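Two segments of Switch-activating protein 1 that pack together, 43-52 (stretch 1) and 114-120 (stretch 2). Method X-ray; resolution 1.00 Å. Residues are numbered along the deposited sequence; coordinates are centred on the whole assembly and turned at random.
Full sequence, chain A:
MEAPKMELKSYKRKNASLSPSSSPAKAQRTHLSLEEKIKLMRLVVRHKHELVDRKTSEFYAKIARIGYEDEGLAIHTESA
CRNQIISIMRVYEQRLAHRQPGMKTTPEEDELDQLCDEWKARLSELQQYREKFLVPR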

ATOM      1  N   LEU A  43      -6.504  -0.368   4.830  1.00  7.47           N
ATOM      2  CA  LEU A  43      -6.132   0.629   5.837  1.00  7.71           C
ATOM      3  C   LEU A  43      -5.200   1.692   5.274  1.00  6.98           C
ATOM      4  O   LEU A  43      -5.366   2.885   5.549  1.00  7.32           O
ATOM      5  CB  LEU A  43      -5.450  -0.052   7.015  1.00  8.13           C
ATOM      6  CG  LEU A  43      -6.322  -0.908   7.912  1.00 10.51           C
ATOM      7  CD1 LEU A  43      -5.443  -1.648   8.896  1.00 12.45           C
ATOM      8  CD2 LEU A  43      -7.350  -0.057   8.632  1.00 15.43           C
ATOM      9  N   VAL A  44      -4.192   1.273   4.513  1.00  6.56           N
ATOM     10  CA  VAL A  44      -3.268   2.225   3.903  1.00  6.18           C
ATOM     11  C   VAL A  44      -4.034   3.243   3.065  1.00  6.02           C
ATOM     12  O   VAL A  44      -3.842   4.461   3.185  1.00  7.56           O
ATOM     13  CB  VAL A  44      -2.229   1.459   3.067  1.00  6.32           C
ATOM     14  CG1 VAL A  44      -1.432   2.386   2.181  1.00  7.95           C
ATOM     15  CG2 VAL A  44      -1.293   0.667   3.978  1.00  6.72           C
ATOM     16  N   VAL A  45      -4.909   2.755   2.188  1.00  6.23           N
ATOM     17  CA  VAL A  45      -5.652   3.644   1.303  1.00  6.49           C
ATOM     18  C   VAL A  45      -6.615   4.531   2.086  1.00  6.58           C
ATOM     19  O   VAL A  45      -6.742   5.721   1.796  1.00  7.06           O
ATOM     20  CB  VAL A  45      -6.355   2.824   0.210  1.00  8.61           C
ATOM     21  CG1 VAL A  45      -7.338   3.660  -0.562  1.00  9.52           C
ATOM     22  CG2 VAL A  45      -5.310   2.265  -0.746  1.00  8.97           C
ATOM     23  N   ARG A  46      -7.329   3.969   3.067  1.00  6.96           N
ATOM     24  CA  ARG A  46      -8.260   4.775   3.855  1.00  6.80           C
ATOM     25  C   ARG A  46      -7.565   5.964   4.490  1.00  6.53           C
ATOM     26  O   ARG A  46      -8.152   7.046   4.603  1.00  7.83           O
ATOM     27  CB  ARG A  46      -8.909   3.916   4.947  1.00  7.49           C
ATOM     28  CG  ARG A  46      -9.814   4.689   5.898  1.00  8.02           C
ATOM     29  CD  ARG A  46     -11.035   5.215   5.170  1.00 10.91           C
ATOM     30  NE  ARG A  46     -11.898   6.102   5.956  1.00 10.70           N
ATOM     31  CZ  ARG A  46     -11.771   7.427   6.017  1.00 10.04           C
ATOM     32  NH1 ARG A  46     -10.779   8.033   5.371  1.00 10.93           N
ATOM     33  NH2 ARG A  46     -12.632   8.147   6.719  1.00 11.63           N
ATOM     34  N   HIS A  47      -6.320   5.777   4.923  1.00  7.03           N
ATOM     35  CA  HIS A  47      -5.554   6.802   5.614  1.00  6.75           C
ATOM     36  C   HIS A  47      -4.570   7.524   4.702  1.00  7.29           C
ATOM     37  O   HIS A  47      -3.678   8.210   5.201  1.00  7.62           O
ATOM     38  CB  HIS A  47      -4.805   6.168   6.790  1.00  8.10           C
ATOM     39  CG  HIS A  47      -5.707   5.663   7.865  1.00  8.15           C
ATOM     40  ND1 HIS A  47      -6.304   4.422   7.834  1.00  9.86           N
ATOM     41  CD2 HIS A  47      -6.137   6.258   9.000  1.00 10.29           C
ATOM     42  CE1 HIS A  47      -7.065   4.274   8.905  1.00 12.30           C
ATOM     43  NE2 HIS A  47      -6.979   5.374   9.630  1.00 13.06           N
ATOM     44  N   LYS A  48      -4.742   7.433   3.384  1.00  6.47           N
ATOM     45  CA  LYS A  48      -3.691   7.866   2.467  1.00  7.15           C
ATOM     46  C   LYS A  48      -3.379   9.347   2.602  1.00  7.89           C
ATOM     47  O   LYS A  48      -2.233   9.757   2.374  1.00  8.36           O
ATOM     48  CB  LYS A  48      -4.075   7.524   1.026  1.00  7.38           C
ATOM     49  CG  LYS A  48      -5.218   8.348   0.453  1.00  8.58           C
ATOM     50  CD  LYS A  48      -5.644   7.845  -0.907  1.00  8.43           C
ATOM     51  CE  LYS A  48      -6.670   8.768  -1.514  1.00 10.24           C
ATOM     52  NZ  LYS A  48      -7.087   8.295  -2.857  1.00 10.91           N
ATOM     53  N   HIS A  49      -4.366  10.168   2.947  1.00  8.08           N
ATOM     54  CA  HIS A  49      -4.133  11.600   3.062  1.00  9.25           C
ATOM     55  C   HIS A  49      -3.386  11.960   4.328  1.00  8.83           C
ATOM     56  O   HIS A  49      -2.982  13.119   4.488  1.00 11.56           O
ATOM     57  CB  HIS A  49      -5.457  12.359   2.957  1.00 12.63           C
ATOM     58  CG  HIS A  49      -6.036  12.330   1.575  1.00 31.38           C
ATOM     59  ND1 HIS A  49      -7.296  11.845   1.299  1.00 42.00           N
ATOM     60  CD2 HIS A  49      -5.507  12.701   0.385  1.00 39.14           C
ATOM     61  CE1 HIS A  49      -7.525  11.934   0.002  1.00 41.75           C
ATOM     62  NE2 HIS A  49      -6.455  12.448  -0.576  1.00 42.45           N
ATOM     63  N   GLU A  50      -3.167  10.995   5.211  1.00  8.83           N
ATOM     64  CA  GLU A  50      -2.406  11.228   6.423  1.00  9.10           C
ATOM     65  C   GLU A  50      -0.909  11.088   6.221  1.00  9.67           C
ATOM     66  O   GLU A  50      -0.156  11.579   7.065  1.00 12.64           O
ATOM     67  CB  GLU A  50      -2.884  10.296   7.542  1.00  9.28           C
ATOM     68  CG  GLU A  50      -4.344  10.521   7.886  1.00 10.41           C
ATOM     69  CD  GLU A  50      -4.868   9.640   8.996  1.00 10.69           C
ATOM     70  OE1 GLU A  50      -6.086   9.638   9.220  1.00 15.91           O
ATOM     71  OE2 GLU A  50      -4.077   8.948   9.651  1.00 16.05           O
ATOM     72  N   LEU A  51      -0.453  10.477   5.124  1.00  8.30           N
ATOM     73  CA  LEU A  51       0.974  10.422   4.837  1.00  8.41           C
ATOM     74  C   LEU A  51       1.460  11.804   4.411  1.00  9.11           C
ATOM     75  O   LEU A  51       0.914  12.420   3.485  1.00 11.06           O
ATOM     76  CB  LEU A  51       1.271   9.385   3.755  1.00  8.16           C
ATOM     77  CG  LEU A  51       2.731   9.328   3.307  1.00  8.68           C
ATOM     78  CD1 LEU A  51       3.668   8.950   4.449  1.00  9.44           C
ATOM     79  CD2 LEU A  51       2.911   8.353   2.171  1.00 10.40           C
ATOM     80  N   VAL A  52       2.465  12.305   5.115  1.00  9.49           N
ATOM     81  CA  VAL A  52       3.096  13.594   4.841  1.00 10.78           C
ATOM     82  C   VAL A  52       4.513  13.315   4.359  1.00  9.60           C
ATOM     83  O   VAL A  52       5.225  12.510   4.962  1.00  8.76           O
ATOM     84  CB  VAL A  52       3.096  14.496   6.096  1.00 11.89           C
ATOM     85  CG1 VAL A  52       3.897  15.778   5.862  1.00 16.16           C
ATOM     86  CG2 VAL A  52       1.670  14.821   6.522  1.00 16.01           C
ATOM     87  N   GLN A 114      -6.754  -2.704  -7.288  1.00  7.08           N
ATOM     88  CA  GLN A 114      -7.334  -1.362  -7.231  1.00  8.26           C
ATOM     89  C   GLN A 114      -6.770  -0.569  -6.062  1.00  6.99           C
ATOM     90  O   GLN A 114      -6.458   0.627  -6.195  1.00  7.60           O
ATOM     91  CB  GLN A 114      -8.855  -1.451  -7.138  1.00  8.84           C
ATOM     92  CG  GLN A 114      -9.557  -0.101  -7.197  1.00 11.75           C
ATOM     93  CD  GLN A 114      -9.481   0.681  -5.892  1.00 36.28           C
ATOM     94  OE1 GLN A 114      -9.144   1.866  -5.888  1.00 43.21           O
ATOM     95  NE2 GLN A 114      -9.801   0.023  -4.783  1.00 37.44           N
ATOM     96  N   LEU A 115      -6.627  -1.216  -4.908  1.00  6.73           N
ATOM     97  CA  LEU A 115      -6.016  -0.557  -3.761  1.00  7.55           C
ATOM     98  C   LEU A 115      -4.582  -0.146  -4.067  1.00  6.22           C
ATOM     99  O   LEU A 115      -4.158   0.963  -3.719  1.00  6.53           O
ATOM    100  CB  LEU A 115      -6.073  -1.484  -2.550  1.00  6.79           C
ATOM    101  CG  LEU A 115      -7.471  -1.737  -2.005  1.00  7.96           C
ATOM    102  CD1 LEU A 115      -7.469  -2.940  -1.080  1.00  8.87           C
ATOM    103  CD2 LEU A 115      -7.990  -0.513  -1.264  1.00  8.76           C
ATOM    104  N   CYS A 116      -3.829  -1.030  -4.714  1.00  6.64           N
ATOM    105  CA  CYS A 116      -2.466  -0.707  -5.087  1.00  5.97           C
ATOM    106  C   CYS A 116      -2.416   0.460  -6.071  1.00  6.42           C
ATOM    107  O   CYS A 116      -1.551   1.333  -5.961  1.00  7.03           O
ATOM    108  CB  CYS A 116      -1.783  -1.938  -5.671  1.00  6.32           C
ATOM    109  SG  CYS A 116      -1.477  -3.247  -4.465  1.00  6.59           S
ATOM    110  N   ASP A 117      -3.318   0.491  -7.048  1.00  7.03           N
ATOM    111  CA  ASP A 117      -3.360   1.616  -7.976  1.00  7.41           C
ATOM    112  C   ASP A 117      -3.576   2.926  -7.225  1.00  7.15           C
ATOM    113  O   ASP A 117      -2.917   3.941  -7.506  1.00  7.49           O
ATOM    114  CB  ASP A 117      -4.492   1.391  -8.980  1.00  9.18           C
ATOM    115  CG  ASP A 117      -4.686   2.570  -9.898  1.00 15.63           C
ATOM    116  OD1 ASP A 117      -3.836   2.784 -10.781  1.00 17.33           O
ATOM    117  OD2 ASP A 117      -5.683   3.299  -9.722  1.00 21.17           O
ATOM    118  N   GLU A 118      -4.489   2.918  -6.250  1.00  6.85           N
ATOM    119  CA  GLU A 118      -4.785   4.139  -5.510  1.00  6.79           C
ATOM    120  C   GLU A 118      -3.597   4.562  -4.648  1.00  6.16           C
ATOM    121  O   GLU A 118      -3.275   5.756  -4.545  1.00  7.10           O
ATOM    122  CB  GLU A 118      -6.054   3.919  -4.688  1.00  8.36           C
ATOM    123  CG  GLU A 118      -6.570   5.165  -4.035  1.00  9.92           C
ATOM    124  CD  GLU A 118      -7.989   5.065  -3.505  1.00  9.86           C
ATOM    125  OE1 GLU A 118      -8.689   4.100  -3.832  1.00 12.84           O
ATOM    126  OE2 GLU A 118      -8.387   5.985  -2.773  1.00 12.10           O
ATOM    127  N   TRP A 119      -2.909   3.599  -4.040  1.00  6.27           N
ATOM    128  CA  TRP A 119      -1.732   3.927  -3.240  1.00  6.44           C
ATOM    129  C   TRP A 119      -0.586   4.430  -4.110  1.00  6.41           C
ATOM    130  O   TRP A 119       0.074   5.427  -3.767  1.00  7.20           O
ATOM    131  CB  TRP A 119      -1.305   2.712  -2.414  1.00  6.69           C
ATOM    132  CG  TRP A 119      -0.206   3.013  -1.448  1.00  6.36           C
ATOM    133  CD1 TRP A 119       0.979   2.357  -1.324  1.00  6.97           C
ATOM    134  CD2 TRP A 119      -0.190   4.060  -0.456  1.00  6.16           C
ATOM    135  NE1 TRP A 119       1.728   2.916  -0.315  1.00  6.96           N
ATOM    136  CE2 TRP A 119       1.033   3.964   0.227  1.00  6.49           C
ATOM    137  CE3 TRP A 119      -1.093   5.055  -0.073  1.00  7.03           C
ATOM    138  CZ2 TRP A 119       1.385   4.836   1.261  1.00  6.99           C
ATOM    139  CZ3 TRP A 119      -0.743   5.916   0.954  1.00  7.89           C
ATOM    140  CH2 TRP A 119       0.480   5.795   1.612  1.00  8.15           C
ATOM    141  N   LYS A 120      -0.350   3.769  -5.245  1.00  6.62           N
ATOM    142  CA  LYS A 120       0.638   4.236  -6.206  1.00  6.50           C
ATOM    143  C   LYS A 120       0.382   5.688  -6.592  1.00  6.69           C
ATOM    144  O   LYS A 120       1.321   6.499  -6.689  1.00  6.95           O
ATOM    145  CB  LYS A 120       0.566   3.317  -7.429  1.00  7.20           C
ATOM    146  CG  LYS A 120       1.408   3.740  -8.606  1.00  9.83           C
ATOM    147  CD  LYS A 120       1.380   2.670  -9.684  1.00 10.66           C
ATOM    148  CE  LYS A 120       2.101   3.100 -10.934  1.00 15.67           C
ATOM    149  NZ  LYS A 120       2.294   1.958 -11.873  1.00 19.01           N
TER
HETATM  150  O   HOH W   1      -4.770   8.076  -4.536  1.00 11.66           O

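The polar work across this contact is concentrated in one pair. Lys48 NZ donates to Glu118 OE2 at 2.7 Å, a hydrogen bond within a salt bridge, and a single water extends it: Lys48 NZ gives a second hydrogen bond to water 1 at 2.9 Å, while that water donates to Glu118 O at 2.8 Å. The ammonium thus reaches one residue twice, directly through its carboxylate and by way of water through its backbone carbonyl. Chi1 of Lys48 is p and the remaining chi angles are all t, so an extended chain carries the charge out to Glu118.

The base of that chain is used as well. Lys48 CB lies 3.7 Å from Trp119 CZ3, at the edge of the ring, and Val45 CG1 packs 3.3 Å from Glu118 CD, so a methyl packs against the carboxylate carbon while the root of the lysine packs against the indole.

Trp119 has the largest area covered by the opposing stretch. Val44 CG1 sits over one face, 3.4 Å from the centroid of the six-membered ring and 14° off its normal, a CH-pi contact; Leu51 CD2 approaches Trp119 CH2 obliquely at 3.6 Å. The indole NE1 is satisfied elsewhere in the structure, leaving the ring to offer carbon here. Val45 CG2 lies away from the ring, 4.4 Å from Trp119 CB and 3.9 Å from Leu115 CD2. The same methyl comes within 3.4 Å of Leu115 O, a carbonyl already engaged by Trp119 N at 2.9 Å in the helix, so the apolar neighbour leaves no acceptor unpaired there.

Where the first helix gives out, some of its carbonyls are met locally. His47, the first residue to leave helical phi/psi, sends both N (3.1 Å) and ND1 (2.9 Å) to Leu43 O, and Lys48 N bonds Val45 O at 3.1 Å.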